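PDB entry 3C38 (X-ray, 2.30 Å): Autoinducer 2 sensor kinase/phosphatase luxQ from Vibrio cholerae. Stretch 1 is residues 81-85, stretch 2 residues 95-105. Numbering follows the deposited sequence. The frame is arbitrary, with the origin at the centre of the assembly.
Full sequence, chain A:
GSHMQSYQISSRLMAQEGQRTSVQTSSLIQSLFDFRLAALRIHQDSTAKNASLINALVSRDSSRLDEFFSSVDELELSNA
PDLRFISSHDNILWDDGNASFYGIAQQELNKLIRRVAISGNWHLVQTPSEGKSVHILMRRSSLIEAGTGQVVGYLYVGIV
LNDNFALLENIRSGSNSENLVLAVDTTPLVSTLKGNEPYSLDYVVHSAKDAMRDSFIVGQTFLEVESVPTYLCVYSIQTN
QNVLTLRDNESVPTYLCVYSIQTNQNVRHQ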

# COMPACT_ATOMS: atom_id res chain seq x y z
N PRO A 81 5.07 -2.27 6.31
CA PRO A 81 4.29 -2.60 5.11
C PRO A 81 3.33 -3.71 5.51
O PRO A 81 3.49 -4.30 6.58
N ASP A 82 2.33 -4.02 4.70
CA ASP A 82 1.40 -5.09 5.06
C ASP A 82 2.01 -6.44 4.69
O ASP A 82 1.64 -7.47 5.25
N LEU A 83 2.94 -6.42 3.75
CA LEU A 83 3.59 -7.65 3.34
C LEU A 83 4.97 -7.41 2.74
O LEU A 83 5.22 -6.42 2.04
N ARG A 84 5.87 -8.34 3.06
CA ARG A 84 7.24 -8.31 2.58
C ARG A 84 7.64 -9.69 2.10
O ARG A 84 7.20 -10.70 2.65
N PHE A 85 8.47 -9.74 1.07
CA PHE A 85 8.99 -11.01 0.58
C PHE A 85 10.21 -10.70 -0.28
O PHE A 85 10.29 -9.64 -0.91
N ASP A 95 9.37 -15.01 2.65
CA ASP A 95 8.03 -14.42 2.67
C ASP A 95 7.66 -14.23 4.14
O ASP A 95 7.71 -15.19 4.92
N ASP A 96 7.29 -13.01 4.53
CA ASP A 96 6.94 -12.78 5.93
C ASP A 96 5.68 -13.53 6.33
O ASP A 96 5.28 -13.51 7.49
N GLY A 97 5.06 -14.19 5.37
CA GLY A 97 3.86 -14.96 5.64
C GLY A 97 2.56 -14.20 5.83
O GLY A 97 1.57 -14.79 6.24
N ASN A 98 2.54 -12.90 5.54
CA ASN A 98 1.31 -12.12 5.71
C ASN A 98 0.39 -12.23 4.50
O ASN A 98 -0.82 -12.07 4.61
N ALA A 99 0.97 -12.52 3.34
CA ALA A 99 0.18 -12.64 2.13
C ALA A 99 -1.00 -13.57 2.39
O ALA A 99 -2.11 -13.35 1.91
N SER A 100 -0.74 -14.61 3.18
CA SER A 100 -1.75 -15.60 3.52
C SER A 100 -2.94 -15.00 4.25
O SER A 100 -4.09 -15.34 3.96
N PHE A 101 -2.67 -14.12 5.21
CA PHE A 101 -3.74 -13.49 5.96
C PHE A 101 -4.65 -12.71 5.03
O PHE A 101 -5.82 -12.48 5.34
N TYR A 102 -4.11 -12.29 3.89
CA TYR A 102 -4.89 -11.54 2.93
C TYR A 102 -5.51 -12.44 1.87
O TYR A 102 -6.13 -11.96 0.93
N GLY A 103 -5.34 -13.74 2.03
CA GLY A 103 -5.90 -14.68 1.07
C GLY A 103 -5.16 -14.67 -0.25
O GLY A 103 -5.71 -15.05 -1.29
N ILE A 104 -3.91 -14.21 -0.21
CA ILE A 104 -3.07 -14.17 -1.39
C ILE A 104 -2.33 -15.50 -1.46
O ILE A 104 -1.66 -15.90 -0.50
N ALA A 105 -2.45 -16.20 -2.58
CA ALA A 105 -1.80 -17.49 -2.75
C ALA A 105 -0.34 -17.33 -3.13
O ALA A 105 0.00 -16.52 -3.99

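Where a strand loses its partner to a turn, side chains can take over the pairing that the backbone gives up, and the sensor kinase/phosphatase LuxQ offers a compact example. Its two stretches bury 372 Å² between them, and the contact changes in character from one residue of stretch 1 to the next.

Pro-81 stands outside the contact, so the interface begins at Asp-82. Its side chain leaves the backbone sideways in the m rotamer (chi1 -63°) and meets Tyr-102, which points toward stretch 1 in its own m rotamer. Asp-82 CB lies 3.2 Å from Tyr-102 OH, and the carbonyl oxygen of Asp-82 sits at the edge of the tyrosine ring, near its plane. Two waters link the same pair. One donates a weak hydrogen bond to Asp-82 OD2 at 2.8 Å and lies 2.8 Å from Tyr-102 OH; the other donates to Asp-82 OD1 at 3.0 Å and is hydrogen-bonded to Tyr-102 OH at 3.2 Å. Each carboxylate oxygen thus reaches the phenol through its own water. Asp-82 O also packs against Asn-98, 3.3 Å from its CB.

Leu-83 begins the strand and supplies the apolar element. With both chi angles in p, it brings CD2 to within 3.8 Å of CD1 of Ile-104, whose side chain points toward stretch 1 in an extended m, t conformation. Both residues are buried, as suits a contact between hydrocarbon side chains.

At Arg-84 the polar pairing is concentrated. Asp-96 points toward the strand in the p rotamer, and its OD2 accepts a hydrogen bond from Arg-84 N at 2.8 Å, while Asp-96 N donates to Arg-84 O at 3.0 Å in an almost linear arrangement. A carboxylate therefore takes the place of a backbone carbonyl in one half of the exchange. The other carboxylate oxygen braces the turn: Asp-96 OD1 accepts from Asn-98 N at 2.8 Å. Arg-84 itself contributes its CB, 3.6 Å from Asp-96 OD2; the end of its side chain leads away, and its guanidinium group is hydrogen-bonded elsewhere in the structure.

Phe-85 closes the series in a non-hydrogen-bonded antiparallel pair with Asp-95. Their side chains leave on the same face of the sheet, with Phe-85 CB 4.3 Å from Asp-95 CB. The phenylalanine is p and the aspartate t; the aromatic ring leads away from stretch 2, leaving the contact to atoms near the backbone.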

# COMPACT_ATOMS: atom_id res chain seq x y z
CB PRO A 81 5.34 -3.12 4.13
CG PRO A 81 6.69 -2.93 4.83
CD PRO A 81 6.38 -2.93 6.28
CB ASP A 82 0.05 -4.93 4.35
CG ASP A 82 -0.67 -3.66 4.77
OD1 ASP A 82 -0.42 -3.19 5.90
OD2 ASP A 82 -1.48 -3.14 3.99
CB LEU A 83 2.70 -8.43 2.36
CG LEU A 83 2.31 -7.83 1.01
CD1 LEU A 83 3.40 -8.12 -0.00
CD2 LEU A 83 0.99 -8.43 0.53
CB ARG A 84 8.20 -7.95 3.72
CG ARG A 84 8.19 -6.52 4.23
CD ARG A 84 9.56 -6.24 4.83
NE ARG A 84 9.65 -5.00 5.59
CZ ARG A 84 9.18 -4.84 6.83
NH1 ARG A 84 8.59 -5.85 7.46
NH2 ARG A 84 9.32 -3.67 7.44
CB PHE A 85 7.91 -11.80 -0.18
CG PHE A 85 7.52 -11.22 -1.50
CD1 PHE A 85 8.33 -11.38 -2.61
CD2 PHE A 85 6.33 -10.50 -1.63
CE1 PHE A 85 7.96 -10.85 -3.83
CE2 PHE A 85 5.95 -9.96 -2.85
CZ PHE A 85 6.77 -10.14 -3.95
CB ASP A 95 7.06 -15.38 1.99
CG ASP A 95 5.61 -15.02 2.23
OD1 ASP A 95 4.74 -15.86 1.91
OD2 ASP A 95 5.32 -13.91 2.72
CB ASP A 96 6.76 -11.28 6.23
CG ASP A 96 5.56 -10.65 5.52
OD1 ASP A 96 4.74 -11.36 4.91
OD2 ASP A 96 5.45 -9.41 5.60
CB ASN A 98 1.65 -10.66 5.97
CG ASN A 98 2.24 -10.44 7.34
OD1 ASN A 98 3.14 -9.63 7.52
ND2 ASN A 98 1.72 -11.15 8.32
CB ALA A 99 1.03 -13.19 1.00
CB SER A 100 -1.11 -16.69 4.38
OG SER A 100 -2.06 -17.65 4.78
CB PHE A 101 -3.18 -12.53 7.01
CG PHE A 101 -4.22 -11.61 7.60
CD1 PHE A 101 -5.20 -12.10 8.45
CD2 PHE A 101 -4.25 -10.26 7.25
CE1 PHE A 101 -6.19 -11.27 8.95
CE2 PHE A 101 -5.24 -9.41 7.75
CZ PHE A 101 -6.21 -9.92 8.60
CB TYR A 102 -4.04 -10.46 2.27
CG TYR A 102 -3.63 -9.36 3.21
CD1 TYR A 102 -2.36 -9.36 3.79
CD2 TYR A 102 -4.51 -8.33 3.53
CE1 TYR A 102 -1.97 -8.35 4.67
CE2 TYR A 102 -4.14 -7.31 4.40
CZ TYR A 102 -2.87 -7.33 4.97
OH TYR A 102 -2.49 -6.31 5.82
CB ILE A 104 -2.04 -13.03 -1.31
CG1 ILE A 104 -2.75 -11.69 -1.13
CG2 ILE A 104 -1.20 -13.01 -2.57
CD1 ILE A 104 -1.82 -10.50 -1.01
CB ALA A 105 -2.52 -18.31 -3.81
O HOH W 1 -3.71 -3.85 5.52
O HOH W 2 -0.69 -5.16 8.19